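Long-range contacts in BIFUNCTIONAL PROTEIN Proline utilization A (PutA) (Corynebacterium freiburgense, PDB 5UX5), which catalyses the two-step oxidation of proline to glutamate, with an FAD-dependent proline dehydrogenase and an NAD-dependent aldehyde dehydrogenase in one polypeptide: residues V506-S512 with A613-L617; R526-L531 with A633-I639; N696-V700 with A836-Q840; G869-R875 with E1058-T1064; V920-P926 with A942-I947. All coordinates share one frame; numbering follows the deposited sequence.

Contacts 1 to 4 are buried, while contact 5 lies at the surface. In contacts 1 and 2, helices 499-511 and 517-533 follow each other in the chain and pack, in the same order, on strand 614-618 and helix 624-636, the two centres about 18 Å apart. Contacts 3 and 4 lie on strands 696-700 and 870-873, which both pair with strand 845-852, their centres about 14 Å apart. The chemistry of the five differs with place. Contact 1 packs a helix on a strand, with a lysine at the helix end. Contact 2 packs alanines between helices. Contact 3 seats an isoleucine beside a glutamine. Contact 4 is backbone pairing of two strands. Contact 5, mostly apolar, follows strand 911-915.

Contact 1 of 5, residues V506-S512 with A613-L617; sequences VAGLLKS and AKAIL
Lys614 runs along the C-terminal end of helix 499-511, where Leu509 and Ser512 meet it. Its chain is bent at two places, chi2 72° and chi3 90°, and this folds the aliphatic part against the helix. CG lies 3.9 Å from Leu509 CD2, the two side chains sliding past each other in opposite directions. Further out, CE rests by the backbone oxygens of Leu509 and Ser512. Lys614 NZ is 3.4 Å from Ser512 O. Leu509 O also takes the backbone N-H of Ser512 at the last turn. Ser512 OG turns to another partner, the backbone oxygen of Asp642.

Ala615 points its methyl away from the helix, toward Ser608 of helix 599-611. It meets the helix through its backbone, with Ala615 O 3.9 Å from Leu509 CD1.

Ile616 points back to the helix. Its CG1 meets Leu509 CD1 at 3.7 Å, and its CD1 meets Val506 CG2 at 3.8 Å, the valine and isoleucine crossing at about a right angle. Leu509 therefore wedges between Lys614 and Ile616 with one methyl for each. Leu587 of the neighbouring strand 580-591 widens the apolar patch around Val506 and Leu509.

The helix runs nearly antiparallel to the strand, at 153°, with axes 9.0 Å apart. This is helix-on-sheet packing in the Rossmann-type, NAD-binding part of the aldehyde dehydrogenase fold. The side chain of Ile616 is about 10 Å from the bound NAD. A positive lysine end near the C-terminal carbonyls of the helix and Ser512 O would probably be favoured by the partial negative charge there.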
# COMPACT_ATOMS: atom_id res chain seq x y z
N VAL A 506 11.52 25.14 28.86
CA VAL A 506 12.65 24.21 28.69
C VAL A 506 13.21 23.77 30.05
O VAL A 506 13.38 22.58 30.31
CB VAL A 506 13.74 24.85 27.81
CG1 VAL A 506 15.05 24.10 27.96
CG2 VAL A 506 13.32 24.83 26.36
N ALA A 507 13.51 24.73 30.92
CA ALA A 507 14.04 24.39 32.24
C ALA A 507 13.03 23.58 33.05
O ALA A 507 13.43 22.68 33.81
CB ALA A 507 14.42 25.66 33.00
N GLY A 508 11.74 23.85 32.90
CA GLY A 508 10.74 23.10 33.64
C GLY A 508 10.73 21.63 33.26
O GLY A 508 10.55 20.76 34.12
N LEU A 509 10.92 21.33 31.97
CA LEU A 509 11.00 19.94 31.53
C LEU A 509 12.23 19.23 32.08
O LEU A 509 12.16 18.06 32.46
CB LEU A 509 10.99 19.86 30.01
CG LEU A 509 9.63 19.65 29.38
CD1 LEU A 509 9.76 19.41 27.89
CD2 LEU A 509 9.02 18.45 30.05
N LEU A 510 13.37 19.93 32.13
CA LEU A 510 14.59 19.28 32.61
C LEU A 510 14.47 18.85 34.06
O LEU A 510 15.16 17.92 34.49
CB LEU A 510 15.79 20.21 32.46
CG LEU A 510 16.25 20.45 31.03
CD1 LEU A 510 17.51 21.26 31.04
CD2 LEU A 510 16.45 19.12 30.35
N LYS A 511 13.63 19.53 34.82
CA LYS A 511 13.52 19.25 36.24
C LYS A 511 12.86 17.90 36.52
O LYS A 511 13.13 17.29 37.56
CB LYS A 511 12.81 20.42 36.92
CG LYS A 511 13.80 21.49 37.31
CD LYS A 511 13.24 22.62 38.16
CE LYS A 511 14.33 23.68 38.38
NZ LYS A 511 15.14 23.86 37.13
N SER A 512 12.00 17.41 35.64
CA SER A 512 11.36 16.11 35.88
C SER A 512 12.39 14.98 35.84
O SER A 512 13.18 14.91 34.90
CB SER A 512 10.27 15.85 34.84
OG SER A 512 9.47 16.99 34.70
N ALA A 613 14.40 10.45 27.12
CA ALA A 613 14.42 11.90 27.14
C ALA A 613 13.02 12.47 27.33
O ALA A 613 12.01 11.78 27.18
CB ALA A 613 15.04 12.44 25.86
N LYS A 614 12.98 13.75 27.72
CA LYS A 614 11.78 14.57 27.57
C LYS A 614 11.72 15.11 26.14
O LYS A 614 12.73 15.19 25.43
CB LYS A 614 11.78 15.73 28.58
CG LYS A 614 11.30 15.34 30.00
CD LYS A 614 12.28 14.47 30.80
CE LYS A 614 13.24 15.32 31.64
NZ LYS A 614 14.59 14.71 31.86
N ALA A 615 10.51 15.41 25.67
CA ALA A 615 10.37 15.89 24.29
C ALA A 615 9.56 17.17 24.23
O ALA A 615 8.51 17.29 24.88
CB ALA A 615 9.72 14.85 23.40
N ILE A 616 10.03 18.10 23.40
CA ILE A 616 9.25 19.26 22.98
C ILE A 616 8.82 19.04 21.54
O ILE A 616 9.66 18.81 20.66
CB ILE A 616 10.04 20.57 23.13
CG1 ILE A 616 10.09 20.99 24.59
CG2 ILE A 616 9.38 21.64 22.32
CD1 ILE A 616 11.01 22.15 24.86
N LEU A 617 7.51 19.07 21.32
CA LEU A 617 6.94 19.02 19.98
C LEU A 617 6.66 20.44 19.51
O LEU A 617 5.86 21.16 20.13
CB LEU A 617 5.65 18.19 19.97
CG LEU A 617 4.77 18.24 18.71
CD1 LEU A 617 5.56 17.93 17.45
CD2 LEU A 617 3.60 17.27 18.83

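Contact 2 of 5, residues R526-L531 with A633-I639; sequences RAADEL and ALRKAGI
Ala527 and Ala637 bring the two segments close, with CA atoms 4.9 Å apart. The apolar contacts are built on small side chains. Ala527 CB touches Ala637 CB at 4.0 Å and Ile639 CD1 at 3.8 Å. Leu634 CD2 joins them from the second helix. One turn on, Leu531 CD2 lies on the methyl CB of Ala633 at 3.6 Å. Phe606 of helix 599-611 underlies Ala527, Leu531 and Leu634.

The polar groups mostly touch through carbon. Glu530 is bent at chi2 (-66°), and its carboxylate carbon CD sits 3.7 Å from Lys636 CB, the side chains crossing at about a right angle. Glu530 OE1 is hydrogen-bonded to Asn533 ND2. Arg526 lays one face of its guanidinium against Ala637 O, a placement too poor in angle for a hydrogen bond.

Backbone bonds shape the helix end. Gly638, with phi 102°, completes a Schellman motif: Gly638 N bonds Arg635 O, and Ile639 N bonds Leu634 O at 2.8 Å.

The joint thus relies on close packing of alanines in the aldehyde dehydrogenase domain. The charges of Glu530 and Lys636, with OE1 and NZ 6.4 Å apart, probably attract only weakly.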
# COMPACT_ATOMS: atom_id res chain seq x y z
N ARG A 526 0.20 2.47 26.18
CA ARG A 526 -1.07 3.13 26.44
C ARG A 526 -1.31 4.24 25.43
O ARG A 526 -2.46 4.47 24.99
CB ARG A 526 -1.05 3.68 27.86
CG ARG A 526 -2.26 3.29 28.66
CD ARG A 526 -1.87 3.06 30.09
NE ARG A 526 -1.66 4.33 30.76
CZ ARG A 526 -0.64 4.56 31.57
NH1 ARG A 526 0.26 3.60 31.80
NH2 ARG A 526 -0.51 5.75 32.15
N ALA A 527 -0.25 4.96 25.04
CA ALA A 527 -0.38 6.00 24.03
C ALA A 527 -0.86 5.42 22.72
O ALA A 527 -1.65 6.05 22.00
CB ALA A 527 0.95 6.73 23.85
N ALA A 528 -0.40 4.22 22.38
CA ALA A 528 -0.87 3.61 21.15
C ALA A 528 -2.34 3.19 21.27
O ALA A 528 -3.12 3.36 20.32
CB ALA A 528 0.05 2.44 20.78
N ASP A 529 -2.75 2.67 22.43
CA ASP A 529 -4.16 2.34 22.62
C ASP A 529 -5.04 3.58 22.48
O ASP A 529 -6.09 3.52 21.83
CB ASP A 529 -4.38 1.70 24.00
CG ASP A 529 -3.85 0.28 24.10
OD1 ASP A 529 -3.40 -0.28 23.07
OD2 ASP A 529 -3.88 -0.28 25.22
N GLU A 530 -4.61 4.70 23.08
CA GLU A 530 -5.40 5.93 23.06
C GLU A 530 -5.41 6.59 21.69
O GLU A 530 -6.41 7.19 21.29
CB GLU A 530 -4.89 6.93 24.09
CG GLU A 530 -5.10 6.54 25.54
CD GLU A 530 -6.55 6.51 25.91
OE1 GLU A 530 -7.40 6.96 25.11
OE2 GLU A 530 -6.86 6.02 27.02
N LEU A 531 -4.31 6.49 20.94
CA LEU A 531 -4.35 7.00 19.58
C LEU A 531 -5.42 6.27 18.78
O LEU A 531 -6.19 6.91 18.06
CB LEU A 531 -2.98 6.86 18.91
CG LEU A 531 -1.95 7.89 19.34
CD1 LEU A 531 -0.61 7.53 18.75
CD2 LEU A 531 -2.39 9.23 18.84
N ALA A 633 -4.42 12.39 23.06
CA ALA A 633 -4.19 10.97 23.29
C ALA A 633 -3.03 10.74 24.25
O ALA A 633 -3.13 9.93 25.18
CB ALA A 633 -3.93 10.26 21.97
N LEU A 634 -1.90 11.45 24.04
CA LEU A 634 -0.76 11.32 24.94
C LEU A 634 -1.19 11.65 26.36
O LEU A 634 -0.75 10.99 27.32
CB LEU A 634 0.38 12.25 24.51
CG LEU A 634 0.90 12.08 23.08
CD1 LEU A 634 2.28 12.69 22.84
CD2 LEU A 634 0.95 10.61 22.81
N ARG A 635 -2.04 12.67 26.51
CA ARG A 635 -2.47 13.07 27.84
C ARG A 635 -3.37 12.00 28.45
O ARG A 635 -3.17 11.59 29.60
CB ARG A 635 -3.14 14.44 27.78
CG ARG A 635 -2.23 15.53 27.22
CD ARG A 635 -1.19 15.87 28.25
NE ARG A 635 -0.34 17.01 27.91
CZ ARG A 635 0.97 16.95 27.73
NH1 ARG A 635 1.62 15.81 27.84
NH2 ARG A 635 1.65 18.04 27.44
N LYS A 636 -4.33 11.48 27.68
CA LYS A 636 -5.15 10.38 28.20
C LYS A 636 -4.27 9.21 28.61
O LYS A 636 -4.59 8.53 29.59
CB LYS A 636 -6.21 9.94 27.18
CG LYS A 636 -7.61 10.45 27.52
CD LYS A 636 -8.56 10.46 26.30
CE LYS A 636 -9.45 11.74 26.25
NZ LYS A 636 -9.89 12.26 27.61
N ALA A 637 -3.15 9.01 27.91
CA ALA A 637 -2.27 7.88 28.17
C ALA A 637 -1.42 8.03 29.42
O ALA A 637 -0.80 7.05 29.85
CB ALA A 637 -1.34 7.65 26.98
N GLY A 638 -1.38 9.22 30.02
CA GLY A 638 -0.53 9.47 31.16
C GLY A 638 0.73 10.23 30.84
O GLY A 638 1.54 10.46 31.75
N ILE A 639 0.93 10.63 29.58
CA ILE A 639 2.11 11.38 29.19
C ILE A 639 1.78 12.85 29.40
O ILE A 639 1.21 13.50 28.53
CB ILE A 639 2.52 11.08 27.76
CG1 ILE A 639 2.76 9.57 27.59
CG2 ILE A 639 3.72 11.92 27.41
CD1 ILE A 639 2.83 9.11 26.16

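Contact 3 of 5, residues N696-V700 with A836-Q840; sequences NAIIV and AIEWQ
Ile699 points from its strand into helix 833-841 and carries most of the contact. Its terminal methyl CD1 lies 3.8 Å from Ala836 CB and 4.0 Å from Ile837 CG1. The other branch, CG2, also faces Ala836 CB. Ile699 crosses the Gln840 side chain at a slant, and its CG1 lies 3.4 Å from Gln840 OE1.

Two residues back, Ala697 is the second point of touch. Its CB meets Gln840 CG and NE2, each at 4.1 Å. Gln840 reaches the strand because CG stands anti to its backbone N (chi1 -176°) and the chain runs on extended. The amide end arrives over Ala697, with NE2 3.0 Å from Ala697 O.

The next shell probably holds this amide. Gln840 OE1 accepts a hydrogen bond from Trp862 NE1 of helix 856-865. The same tryptophan packs on Ile699 and Ile837, so one side chain borders both the polar and the apolar halves. On the strand side, backbone bonds join Ala697 to Gly850, and Ile698 to Leu730 and Ile732.

The strand and helix run almost antiparallel, at 171°, with axes 9.4 Å apart. Helix 833-841 thus packs on the parallel strands 696-700, 728-734 and 824-830 in the aldehyde dehydrogenase domain. The bond from Trp862 probably sets the flip of the buried Gln840 amide and turns its NE2 side to the strand.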
# COMPACT_ATOMS: atom_id res chain seq x y z
N ASN A 696 12.69 11.23 -6.37
CA ASN A 696 12.62 9.78 -6.45
C ASN A 696 12.06 9.35 -7.80
O ASN A 696 11.16 9.99 -8.34
CB ASN A 696 11.74 9.27 -5.32
CG ASN A 696 12.12 9.87 -4.00
OD1 ASN A 696 13.24 9.67 -3.54
ND2 ASN A 696 11.21 10.64 -3.40
N ALA A 697 12.60 8.25 -8.32
CA ALA A 697 12.26 7.75 -9.63
C ALA A 697 11.82 6.31 -9.53
O ALA A 697 12.19 5.60 -8.58
CB ALA A 697 13.43 7.86 -10.59
N ILE A 698 11.00 5.89 -10.50
CA ILE A 698 10.69 4.48 -10.72
C ILE A 698 11.14 4.13 -12.13
O ILE A 698 10.68 4.75 -13.10
CB ILE A 698 9.19 4.16 -10.52
CG1 ILE A 698 8.79 4.31 -9.07
CG2 ILE A 698 8.79 2.78 -11.09
CD1 ILE A 698 7.31 4.03 -8.89
N ILE A 699 12.01 3.14 -12.24
CA ILE A 699 12.45 2.63 -13.54
C ILE A 699 11.49 1.54 -14.03
O ILE A 699 11.13 0.62 -13.28
CB ILE A 699 13.89 2.10 -13.46
CG1 ILE A 699 14.85 3.21 -13.02
CG2 ILE A 699 14.30 1.50 -14.78
CD1 ILE A 699 16.29 2.76 -12.94
N VAL A 700 11.09 1.65 -15.29
CA VAL A 700 10.20 0.71 -15.96
C VAL A 700 10.91 0.22 -17.21
O VAL A 700 11.15 1.00 -18.14
CB VAL A 700 8.86 1.36 -16.32
CG1 VAL A 700 7.88 0.34 -16.99
CG2 VAL A 700 8.26 2.02 -15.09
N ALA A 836 19.65 4.27 -17.12
CA ALA A 836 18.56 4.67 -16.25
C ALA A 836 18.99 4.66 -14.79
O ALA A 836 18.61 5.55 -14.02
CB ALA A 836 17.35 3.75 -16.43
N ILE A 837 19.82 3.68 -14.40
CA ILE A 837 20.32 3.65 -13.03
C ILE A 837 21.26 4.82 -12.78
O ILE A 837 21.27 5.40 -11.70
CB ILE A 837 20.99 2.32 -12.69
CG1 ILE A 837 19.99 1.18 -12.73
CG2 ILE A 837 21.54 2.38 -11.30
CD1 ILE A 837 20.63 -0.16 -12.60
N GLU A 838 22.09 5.17 -13.77
CA GLU A 838 22.91 6.37 -13.63
C GLU A 838 22.03 7.59 -13.38
O GLU A 838 22.33 8.41 -12.50
CB GLU A 838 23.75 6.62 -14.88
CG GLU A 838 25.08 5.90 -14.98
CD GLU A 838 25.74 6.21 -16.32
OE1 GLU A 838 26.13 5.27 -17.06
OE2 GLU A 838 25.83 7.41 -16.66
N TRP A 839 20.92 7.70 -14.13
CA TRP A 839 20.06 8.87 -13.99
C TRP A 839 19.37 8.90 -12.64
O TRP A 839 19.25 9.96 -12.02
CB TRP A 839 19.05 8.92 -15.13
CG TRP A 839 19.67 9.22 -16.46
CD1 TRP A 839 20.98 9.52 -16.73
CD2 TRP A 839 19.00 9.22 -17.71
NE1 TRP A 839 21.16 9.71 -18.08
CE2 TRP A 839 19.96 9.53 -18.71
CE3 TRP A 839 17.67 8.99 -18.10
CZ2 TRP A 839 19.63 9.61 -20.04
CZ3 TRP A 839 17.35 9.06 -19.41
CH2 TRP A 839 18.32 9.38 -20.38
N GLN A 840 18.87 7.74 -12.17
CA GLN A 840 18.23 7.67 -10.86
C GLN A 840 19.18 8.06 -9.73
O GLN A 840 18.74 8.59 -8.70
CB GLN A 840 17.69 6.25 -10.65
CG GLN A 840 16.89 6.00 -9.37
CD GLN A 840 16.15 4.69 -9.43
OE1 GLN A 840 16.58 3.75 -10.10
NE2 GLN A 840 15.02 4.61 -8.74

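Contact 4 of 5, residues G869-R875 with E1058-T1064; sequences GNAYINR and EQAVSTT
Gly869 O accepts the backbone N-H of Ala1060, opening the hydrogen bonding of two parallel strands, and also accepts from Lys900 NZ. Ala871 uses both its groups: Ala871 N gives to Ala1060 O at 3.0 Å, and Ala871 O takes Ser1062 N at 2.9 Å. Ser1062 N arrives nearly straight, at 169°, though tilted from the carbonyl plane. Ile873 repeats the pattern, with Ile873 N on Ser1062 O at 2.8 Å and Ile873 O accepting Thr1064 N at 3.2 Å. Asn870 and Tyr872 send their backbone groups the other way, to Leu847, Gly849 and Ile851 of strand 845-852.

Strand 870-873 is thus paired in parallel on both edges. Strand 1056-1064, from the C-terminal part of the chain, is added beside strand 870-873 of the aldehyde dehydrogenase domain and is itself paired with strand 965-980. This joins the C-terminal domain to the dehydrogenase by main-chain bonds.

Past the paired run, Thr1064 OG1 donates to Asn874 O at 2.8 Å, from above the carbonyl plane rather than at a lone pair.

The side-chain polar ends find partners outside. Gln1059 OE1 bonds Arg970, Ser1062 OG bonds Asn967, and Asn870 bonds Pro886 O and Gly888 N. Glu1058 OE1 and OE2 bond Asn905 ND2 and Lys900 N, and Asn874 OD1 bonds Ser853 N. Arg875 makes a salt bridge from NH1 to Glu965, while Tyr872 CD2 lies over one face of its guanidinium. Ser1062 CB is 3.7 Å from Tyr872 CD2. On the side of Ala871 and Ile873, Ile873 CD1 meets Val1061 CG1 at 3.9 Å, with Trp862 beyond.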
# COMPACT_ATOMS: atom_id res chain seq x y z
N GLY A 869 17.84 4.96 0.07
CA GLY A 869 17.69 4.31 1.35
C GLY A 869 16.56 3.30 1.33
O GLY A 869 16.69 2.22 1.92
N ASN A 870 15.47 3.63 0.62
CA ASN A 870 14.29 2.76 0.51
C ASN A 870 14.12 2.35 -0.96
O ASN A 870 13.71 3.16 -1.80
CB ASN A 870 13.04 3.47 1.04
CG ASN A 870 12.93 3.42 2.58
OD1 ASN A 870 13.61 4.16 3.28
ND2 ASN A 870 12.05 2.58 3.08
N ALA A 871 14.45 1.10 -1.25
CA ALA A 871 14.27 0.48 -2.56
C ALA A 871 13.02 -0.42 -2.58
O ALA A 871 12.70 -1.09 -1.59
CB ALA A 871 15.50 -0.32 -2.95
N TYR A 872 12.28 -0.39 -3.68
CA TYR A 872 11.06 -1.17 -3.86
C TYR A 872 11.12 -1.84 -5.22
O TYR A 872 11.65 -1.27 -6.18
CB TYR A 872 9.78 -0.32 -3.77
CG TYR A 872 9.62 0.41 -2.47
CD1 TYR A 872 10.21 1.64 -2.29
CD2 TYR A 872 8.86 -0.11 -1.42
CE1 TYR A 872 10.08 2.33 -1.12
CE2 TYR A 872 8.71 0.60 -0.22
CZ TYR A 872 9.35 1.82 -0.09
OH TYR A 872 9.26 2.60 1.04
N ILE A 873 10.60 -3.05 -5.30
CA ILE A 873 10.67 -3.81 -6.54
C ILE A 873 9.26 -4.24 -6.91
O ILE A 873 8.58 -4.91 -6.13
CB ILE A 873 11.64 -4.99 -6.39
CG1 ILE A 873 13.05 -4.40 -6.29
CG2 ILE A 873 11.51 -5.95 -7.54
CD1 ILE A 873 14.03 -5.20 -5.50
N ASN A 874 8.80 -3.78 -8.08
CA ASN A 874 7.47 -4.12 -8.58
C ASN A 874 6.36 -3.77 -7.57
O ASN A 874 5.43 -4.53 -7.35
CB ASN A 874 7.40 -5.59 -8.98
CG ASN A 874 8.33 -5.92 -10.12
OD1 ASN A 874 8.51 -5.11 -11.03
ND2 ASN A 874 8.90 -7.11 -10.09
N ARG A 875 6.46 -2.58 -6.97
CA ARG A 875 5.38 -2.03 -6.18
C ARG A 875 5.61 -0.53 -6.06
O ARG A 875 6.61 -0.02 -6.55
CB ARG A 875 5.31 -2.70 -4.82
CG ARG A 875 6.67 -2.79 -4.16
CD ARG A 875 6.51 -2.76 -2.67
NE ARG A 875 6.11 -1.43 -2.24
CZ ARG A 875 5.66 -1.15 -1.02
NH1 ARG A 875 5.54 -2.12 -0.11
NH2 ARG A 875 5.33 0.09 -0.70
N GLU A 1058 22.15 2.27 6.36
CA GLU A 1058 21.02 1.36 6.47
C GLU A 1058 20.20 1.41 5.19
O GLU A 1058 20.13 2.45 4.52
CB GLU A 1058 20.16 1.74 7.67
CG GLU A 1058 20.91 1.69 8.99
CD GLU A 1058 20.08 2.13 10.18
OE1 GLU A 1058 20.64 2.17 11.31
OE2 GLU A 1058 18.89 2.47 9.99
N GLN A 1059 19.57 0.28 4.84
CA GLN A 1059 18.73 0.21 3.64
C GLN A 1059 17.62 -0.83 3.77
O GLN A 1059 17.86 -1.97 4.18
CB GLN A 1059 19.56 -0.13 2.40
CG GLN A 1059 18.76 -0.29 1.12
CD GLN A 1059 19.60 -0.68 -0.06
OE1 GLN A 1059 20.19 -1.76 -0.07
NE2 GLN A 1059 19.64 0.17 -1.09
N ALA A 1060 16.41 -0.45 3.33
CA ALA A 1060 15.26 -1.35 3.26
C ALA A 1060 14.98 -1.70 1.81
O ALA A 1060 14.86 -0.80 0.97
CB ALA A 1060 14.03 -0.70 3.88
N VAL A 1061 14.88 -3.00 1.50
CA VAL A 1061 14.56 -3.47 0.15
C VAL A 1061 13.27 -4.26 0.22
O VAL A 1061 13.23 -5.36 0.78
CB VAL A 1061 15.68 -4.32 -0.46
CG1 VAL A 1061 15.39 -4.56 -1.93
CG2 VAL A 1061 17.04 -3.66 -0.26
N SER A 1062 12.22 -3.73 -0.40
CA SER A 1062 10.88 -4.31 -0.38
C SER A 1062 10.54 -4.79 -1.77
O SER A 1062 10.54 -3.99 -2.71
CB SER A 1062 9.86 -3.28 0.10
OG SER A 1062 8.57 -3.84 0.07
N THR A 1063 10.27 -6.10 -1.90
CA THR A 1063 10.02 -6.77 -3.19
C THR A 1063 8.71 -7.56 -3.17
O THR A 1063 8.52 -8.45 -2.32
CB THR A 1063 11.14 -7.75 -3.56
OG1 THR A 1063 12.41 -7.08 -3.55
CG2 THR A 1063 10.88 -8.38 -4.92
N THR A 1064 7.83 -7.28 -4.13
CA THR A 1064 6.65 -8.10 -4.31
C THR A 1064 7.09 -9.52 -4.63
O THR A 1064 8.02 -9.72 -5.40
CB THR A 1064 5.77 -7.51 -5.42
OG1 THR A 1064 5.43 -6.17 -5.05
CG2 THR A 1064 4.44 -8.27 -5.59

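Contact 5 of 5, residues V920-P926 with A942-I947; sequences VPSVSLP and AALDEI
Val923 and Ala943 mark the nearest approach of the two backbones, with CA atoms 7.0 Å apart. Segment 920-926 has extended backbone angles but forms no regular strand. It passes over helix 936-953 and ends at Pro926, the N-cap position of helix 927-932.

Val920 spreads its two methyls over the helix. CG1 lies 3.7 Å from Ala943 CB, and CG2 faces Leu944 CD2 at 4.1 Å. The Pro921 ring meets the end of Ile947, with CG 3.5 Å from Ile947 CD1. Val923 then crosses Ile947 at about a right angle, CG1 to CG1 at 3.9 Å. Leu925 covers the other end, with CD1 3.5 Å from Ala942 CB.

Glu946 lies beside Leu925, the two running past each other in opposite directions. Its CG is anti to the backbone N (chi1 -178°), which puts it 3.6 Å from Ser924 O; the bend at chi2 then turns the carboxylate. That group has charged partners elsewhere: OE2 forms a salt bridge with Arg996, and OE1 with Arg950. The acid meets segment 920-926 largely through carbon, while its oxygens are bound by arginines.

The arrangement is an extended connection packed across a helix at the surface. The chain leaves strand 911-915 of the Rossmann-type sheet here, passes through helix 927-932 and doubles back as helix 936-953, which packs on helix 984-997 in the C-terminal part of the protein.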
# COMPACT_ATOMS: atom_id res chain seq x y z
N VAL A 920 34.72 -10.96 26.55
CA VAL A 920 34.45 -11.27 25.15
C VAL A 920 34.39 -12.79 24.98
O VAL A 920 35.21 -13.51 25.56
CB VAL A 920 35.54 -10.66 24.26
CG1 VAL A 920 35.34 -11.10 22.81
CG2 VAL A 920 35.50 -9.17 24.37
N PRO A 921 33.43 -13.31 24.23
CA PRO A 921 33.40 -14.76 23.97
C PRO A 921 34.50 -15.15 22.99
O PRO A 921 35.14 -14.32 22.34
CB PRO A 921 32.02 -14.99 23.38
CG PRO A 921 31.69 -13.69 22.71
CD PRO A 921 32.33 -12.61 23.55
N SER A 922 34.73 -16.45 22.90
CA SER A 922 35.70 -16.97 21.93
C SER A 922 35.06 -16.99 20.54
O SER A 922 34.16 -17.79 20.27
CB SER A 922 36.18 -18.35 22.37
OG SER A 922 36.84 -18.26 23.63
N VAL A 923 35.54 -16.11 19.64
CA VAL A 923 35.16 -16.13 18.22
C VAL A 923 36.43 -16.02 17.40
O VAL A 923 37.36 -15.31 17.78
CB VAL A 923 34.17 -15.00 17.81
CG1 VAL A 923 32.80 -15.18 18.46
CG2 VAL A 923 34.75 -13.63 18.08
N SER A 924 36.46 -16.72 16.27
CA SER A 924 37.62 -16.70 15.39
C SER A 924 37.70 -15.39 14.63
O SER A 924 36.69 -14.80 14.24
CB SER A 924 37.56 -17.84 14.39
OG SER A 924 36.52 -17.63 13.45
N LEU A 925 38.94 -14.96 14.36
CA LEU A 925 39.23 -13.77 13.58
C LEU A 925 40.04 -14.14 12.35
O LEU A 925 40.96 -14.97 12.44
CB LEU A 925 40.01 -12.74 14.39
CG LEU A 925 39.23 -11.63 15.06
CD1 LEU A 925 40.23 -10.61 15.56
CD2 LEU A 925 38.27 -11.02 14.05
N PRO A 926 39.74 -13.55 11.19
CA PRO A 926 40.66 -13.67 10.07
C PRO A 926 41.95 -12.94 10.37
O PRO A 926 41.96 -11.92 11.09
CB PRO A 926 39.89 -13.01 8.91
CG PRO A 926 38.47 -12.96 9.35
CD PRO A 926 38.51 -12.83 10.84
N ALA A 942 38.57 -5.58 17.57
CA ALA A 942 38.55 -6.55 16.47
C ALA A 942 37.53 -7.65 16.72
O ALA A 942 36.84 -8.09 15.80
CB ALA A 942 39.93 -7.17 16.27
N ALA A 943 37.45 -8.13 17.96
CA ALA A 943 36.55 -9.24 18.27
C ALA A 943 35.10 -8.81 18.25
O ALA A 943 34.24 -9.53 17.74
CB ALA A 943 36.89 -9.85 19.64
N LEU A 944 34.82 -7.63 18.82
CA LEU A 944 33.46 -7.15 18.89
C LEU A 944 32.92 -6.78 17.51
O LEU A 944 31.71 -6.91 17.27
CB LEU A 944 33.39 -5.96 19.86
CG LEU A 944 33.71 -6.35 21.31
CD1 LEU A 944 33.67 -5.18 22.25
CD2 LEU A 944 32.79 -7.41 21.80
N ASP A 945 33.79 -6.33 16.60
CA ASP A 945 33.39 -6.15 15.21
C ASP A 945 32.94 -7.47 14.60
O ASP A 945 31.90 -7.54 13.94
CB ASP A 945 34.53 -5.53 14.40
CG ASP A 945 34.75 -4.04 14.71
OD1 ASP A 945 33.90 -3.43 15.38
OD2 ASP A 945 35.78 -3.47 14.26
N GLU A 946 33.71 -8.53 14.82
CA GLU A 946 33.32 -9.83 14.30
C GLU A 946 31.95 -10.24 14.81
O GLU A 946 31.09 -10.67 14.03
CB GLU A 946 34.37 -10.87 14.69
CG GLU A 946 34.10 -12.26 14.15
CD GLU A 946 34.16 -12.36 12.64
OE1 GLU A 946 33.54 -13.30 12.11
OE2 GLU A 946 34.82 -11.52 12.00
N ILE A 947 31.71 -10.12 16.12
CA ILE A 947 30.43 -10.55 16.70
C ILE A 947 29.29 -9.69 16.18
O ILE A 947 28.21 -10.20 15.85
CB ILE A 947 30.48 -10.52 18.24
CG1 ILE A 947 31.49 -11.49 18.77
CG2 ILE A 947 29.12 -10.78 18.82
CD1 ILE A 947 31.69 -11.24 20.22